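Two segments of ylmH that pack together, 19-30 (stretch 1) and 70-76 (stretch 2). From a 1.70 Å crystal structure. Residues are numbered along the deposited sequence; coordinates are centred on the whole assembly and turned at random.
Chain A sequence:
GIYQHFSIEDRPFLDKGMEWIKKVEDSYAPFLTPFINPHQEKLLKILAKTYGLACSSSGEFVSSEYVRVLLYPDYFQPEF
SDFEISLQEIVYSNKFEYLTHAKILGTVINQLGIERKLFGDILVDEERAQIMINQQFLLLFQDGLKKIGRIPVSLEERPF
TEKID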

# COMPACT_ATOMS: atom_id res chain seq x y z
N GLU A 19 0.19 8.71 16.34
CA GLU A 19 -1.30 8.68 16.30
C GLU A 19 -1.80 7.28 16.09
O GLU A 19 -2.74 6.82 16.77
CB GLU A 19 -1.91 9.70 15.27
CG GLU A 19 -1.45 11.14 15.59
CD GLU A 19 -1.69 12.20 14.51
OE1 GLU A 19 -1.61 11.91 13.28
OE2 GLU A 19 -1.94 13.36 14.91
N TRP A 20 -1.15 6.55 15.19
CA TRP A 20 -1.55 5.17 14.92
C TRP A 20 -1.29 4.28 16.14
O TRP A 20 -2.12 3.43 16.48
CB TRP A 20 -0.83 4.62 13.71
CG TRP A 20 -1.21 5.34 12.43
CD1 TRP A 20 -2.32 6.11 12.19
CD2 TRP A 20 -0.41 5.43 11.26
NE1 TRP A 20 -2.29 6.64 10.91
CE2 TRP A 20 -1.13 6.23 10.31
CE3 TRP A 20 0.82 4.90 10.89
CZ2 TRP A 20 -0.62 6.50 9.04
CZ3 TRP A 20 1.31 5.16 9.57
CH2 TRP A 20 0.61 5.96 8.71
N ILE A 21 -0.14 4.45 16.75
CA ILE A 21 0.17 3.70 17.98
C ILE A 21 -0.86 3.98 19.07
O ILE A 21 -1.37 3.04 19.64
CB ILE A 21 1.58 4.04 18.43
CG1 ILE A 21 2.57 3.32 17.49
CG2 ILE A 21 1.86 3.66 19.85
CD1 ILE A 21 3.89 3.75 17.67
N LYS A 22 -1.23 5.26 19.26
CA LYS A 22 -2.28 5.62 20.23
C LYS A 22 -3.63 4.97 19.91
O LYS A 22 -4.31 4.58 20.82
CB LYS A 22 -2.44 7.13 20.33
CG LYS A 22 -3.76 7.69 21.02
CD LYS A 22 -3.56 8.17 22.43
CE LYS A 22 -4.90 8.71 23.08
NZ LYS A 22 -4.76 10.07 23.78
N LYS A 23 -4.01 4.85 18.64
CA LYS A 23 -5.23 4.16 18.26
C LYS A 23 -5.23 2.72 18.78
O LYS A 23 -6.27 2.20 19.22
CB LYS A 23 -5.36 4.09 16.72
CG LYS A 23 -5.73 5.35 15.97
CD LYS A 23 -6.16 6.54 16.77
CE LYS A 23 -7.59 7.01 16.32
NZ LYS A 23 -7.94 8.43 16.70
N VAL A 24 -4.09 2.04 18.62
CA VAL A 24 -3.98 0.68 19.09
C VAL A 24 -4.03 0.62 20.61
O VAL A 24 -4.65 -0.28 21.17
CB VAL A 24 -2.74 -0.03 18.59
CG1 VAL A 24 -2.68 -1.42 19.18
CG2 VAL A 24 -2.81 -0.09 17.05
N GLU A 25 -3.38 1.57 21.25
CA GLU A 25 -3.44 1.64 22.72
C GLU A 25 -4.89 1.84 23.15
O GLU A 25 -5.38 1.22 24.11
CB GLU A 25 -2.55 2.76 23.21
CG GLU A 25 -1.05 2.52 22.95
CD GLU A 25 -0.10 3.68 23.32
OE1 GLU A 25 -0.50 4.87 23.47
OE2 GLU A 25 1.11 3.41 23.45
N ASP A 26 -5.62 2.68 22.41
CA ASP A 26 -6.98 3.07 22.86
C ASP A 26 -7.95 1.93 22.67
O ASP A 26 -8.84 1.72 23.49
CB ASP A 26 -7.49 4.23 22.04
CG ASP A 26 -6.85 5.57 22.38
OD1 ASP A 26 -6.18 5.74 23.41
OD2 ASP A 26 -7.05 6.57 21.65
N SER A 27 -7.73 1.13 21.63
CA SER A 27 -8.73 0.20 21.15
C SER A 27 -8.42 -1.23 21.54
O SER A 27 -9.32 -2.07 21.46
CB SER A 27 -8.85 0.28 19.64
OG SER A 27 -7.63 -0.03 19.01
N TYR A 28 -7.16 -1.46 21.92
CA TYR A 28 -6.54 -2.82 22.08
C TYR A 28 -7.04 -3.68 20.89
O TYR A 28 -7.58 -4.86 21.00
CB TYR A 28 -6.80 -3.36 23.52
CG TYR A 28 -6.18 -4.64 23.89
CD1 TYR A 28 -4.92 -4.74 24.35
CD2 TYR A 28 -6.98 -5.79 23.94
CE1 TYR A 28 -4.39 -6.00 24.74
CE2 TYR A 28 -6.48 -6.97 24.31
CZ TYR A 28 -5.20 -7.09 24.71
OH TYR A 28 -4.76 -8.33 25.08
N ALA A 29 -6.87 -3.09 19.71
CA ALA A 29 -7.21 -3.79 18.47
C ALA A 29 -6.21 -3.44 17.37
O ALA A 29 -5.51 -2.47 17.47
CB ALA A 29 -8.56 -3.44 18.01
N PRO A 30 -6.12 -4.25 16.33
CA PRO A 30 -5.12 -3.94 15.30
C PRO A 30 -5.52 -2.68 14.56
O PRO A 30 -6.75 -2.42 14.37
CB PRO A 30 -5.14 -5.17 14.37
CG PRO A 30 -5.83 -6.21 15.19
CD PRO A 30 -6.86 -5.48 16.03
N LEU A 70 0.54 -3.50 9.82
CA LEU A 70 -0.45 -3.76 10.85
C LEU A 70 0.21 -3.59 12.20
O LEU A 70 1.27 -4.16 12.48
CB LEU A 70 -0.97 -5.15 10.65
CG LEU A 70 -2.04 -5.42 9.64
CD1 LEU A 70 -2.06 -6.91 9.36
CD2 LEU A 70 -3.35 -4.84 10.32
N LEU A 71 -0.41 -2.79 13.07
CA LEU A 71 0.05 -2.59 14.46
C LEU A 71 -0.95 -3.31 15.35
O LEU A 71 -2.14 -3.13 15.14
CB LEU A 71 0.09 -1.09 14.76
CG LEU A 71 1.11 -0.26 13.94
CD1 LEU A 71 0.95 1.25 14.00
CD2 LEU A 71 2.48 -0.58 14.37
N TYR A 72 -0.54 -4.10 16.38
CA TYR A 72 -1.52 -4.94 17.07
C TYR A 72 -1.07 -5.43 18.44
O TYR A 72 0.13 -5.44 18.71
CB TYR A 72 -1.97 -6.11 16.22
CG TYR A 72 -0.81 -6.91 15.66
CD1 TYR A 72 -0.21 -6.53 14.49
CD2 TYR A 72 -0.29 -8.02 16.33
CE1 TYR A 72 0.88 -7.20 13.98
CE2 TYR A 72 0.83 -8.73 15.78
CZ TYR A 72 1.37 -8.31 14.60
OH TYR A 72 2.48 -8.97 14.06
N PRO A 73 -2.05 -5.68 19.31
CA PRO A 73 -1.77 -6.33 20.60
C PRO A 73 -1.40 -7.79 20.37
O PRO A 73 -1.71 -8.33 19.32
CB PRO A 73 -3.10 -6.23 21.33
CG PRO A 73 -3.83 -5.16 20.62
CD PRO A 73 -3.49 -5.39 19.19
N ASP A 74 -0.86 -8.44 21.41
CA ASP A 74 -0.22 -9.76 21.29
C ASP A 74 -1.16 -10.94 21.01
O ASP A 74 -0.74 -11.93 20.34
CB ASP A 74 0.61 -10.05 22.52
CG ASP A 74 1.82 -9.11 22.66
OD1 ASP A 74 2.35 -8.57 21.64
OD2 ASP A 74 2.29 -8.83 23.78
N TYR A 75 -2.40 -10.82 21.43
CA TYR A 75 -3.38 -11.82 21.11
C TYR A 75 -3.50 -12.06 19.57
O TYR A 75 -3.84 -13.15 19.14
CB TYR A 75 -4.73 -11.47 21.74
CG TYR A 75 -5.48 -10.34 21.08
CD1 TYR A 75 -5.32 -9.02 21.52
CD2 TYR A 75 -6.38 -10.58 20.06
CE1 TYR A 75 -6.00 -7.97 20.91
CE2 TYR A 75 -7.09 -9.53 19.44
CZ TYR A 75 -6.89 -8.23 19.89
OH TYR A 75 -7.59 -7.22 19.30
N PHE A 76 -3.21 -11.05 18.75
CA PHE A 76 -3.51 -11.13 17.31
C PHE A 76 -2.30 -11.77 16.57
O PHE A 76 -1.23 -11.31 16.73
CB PHE A 76 -3.83 -9.70 16.82
CG PHE A 76 -4.42 -9.62 15.43
CD1 PHE A 76 -5.77 -9.88 15.22
CD2 PHE A 76 -3.66 -9.21 14.36
CE1 PHE A 76 -6.33 -9.77 13.97
CE2 PHE A 76 -4.22 -9.09 13.08
CZ PHE A 76 -5.56 -9.40 12.89

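Stretch 1 is the end of a helix, residues 19 to 27, followed by a short loop; stretch 2 is the end of a strand, 70 to 72, that runs into a type I turn from Pro 73 to Phe 76. The helix and strand axes approach to 8.4 Å, with their N-to-C directions 39° apart, and beyond the helix the backbones draw closer still, until the CA atoms of Pro 30 and Tyr 72 lie 4.1 Å apart.

The helix meets the strand through apolar groups. The CA-to-CB bond of Leu 71 points sideways, but the end of its side chain comes nearer the helix: its CD1 lies 3.8 Å from CB of Trp 20, whose indole leads away, and 4.4 Å from CG1 of Ile 21. One turn on from Trp 20, buried Val 24 points toward the strand, and its two methyls offer apolar surface: CG2 sits 3.8 Å from Leu 71 CB and CG1 4.1 Å from Pro 73 CD.

The helix closes at Ser 27, whose OG donates to Lys 23 O (2.6 Å). Tyr 28 then leaves helical geometry with positive phi. One face of its ring receives Pro 73, whose CB lies 4.0 Å from the Tyr 28 ring centroid, a CH-pi contact, and Tyr 75, whose ring lies oblique to it at 36°. The Tyr 28 carbonyl accepts the one hydrogen bond between the stretches, from Tyr 75 OH to Tyr 28 O at 2.9 Å; a tyrosine supplies both the ring surface and the donor.

Ala 29 has CA 3.5 Å and CB 4.1 Å from Tyr 75 OH, its CA-to-CB bond pointing away overall. Pro 30 ends the stretch: its CA approaches Leu 71 O at 3.1 Å in a CA-H...O contact, while its CG sits 3.5 Å from the Phe 76 ring centroid, a CH-pi contact almost directly over the face, since proline offers aliphatic C-H groups to an aromatic face.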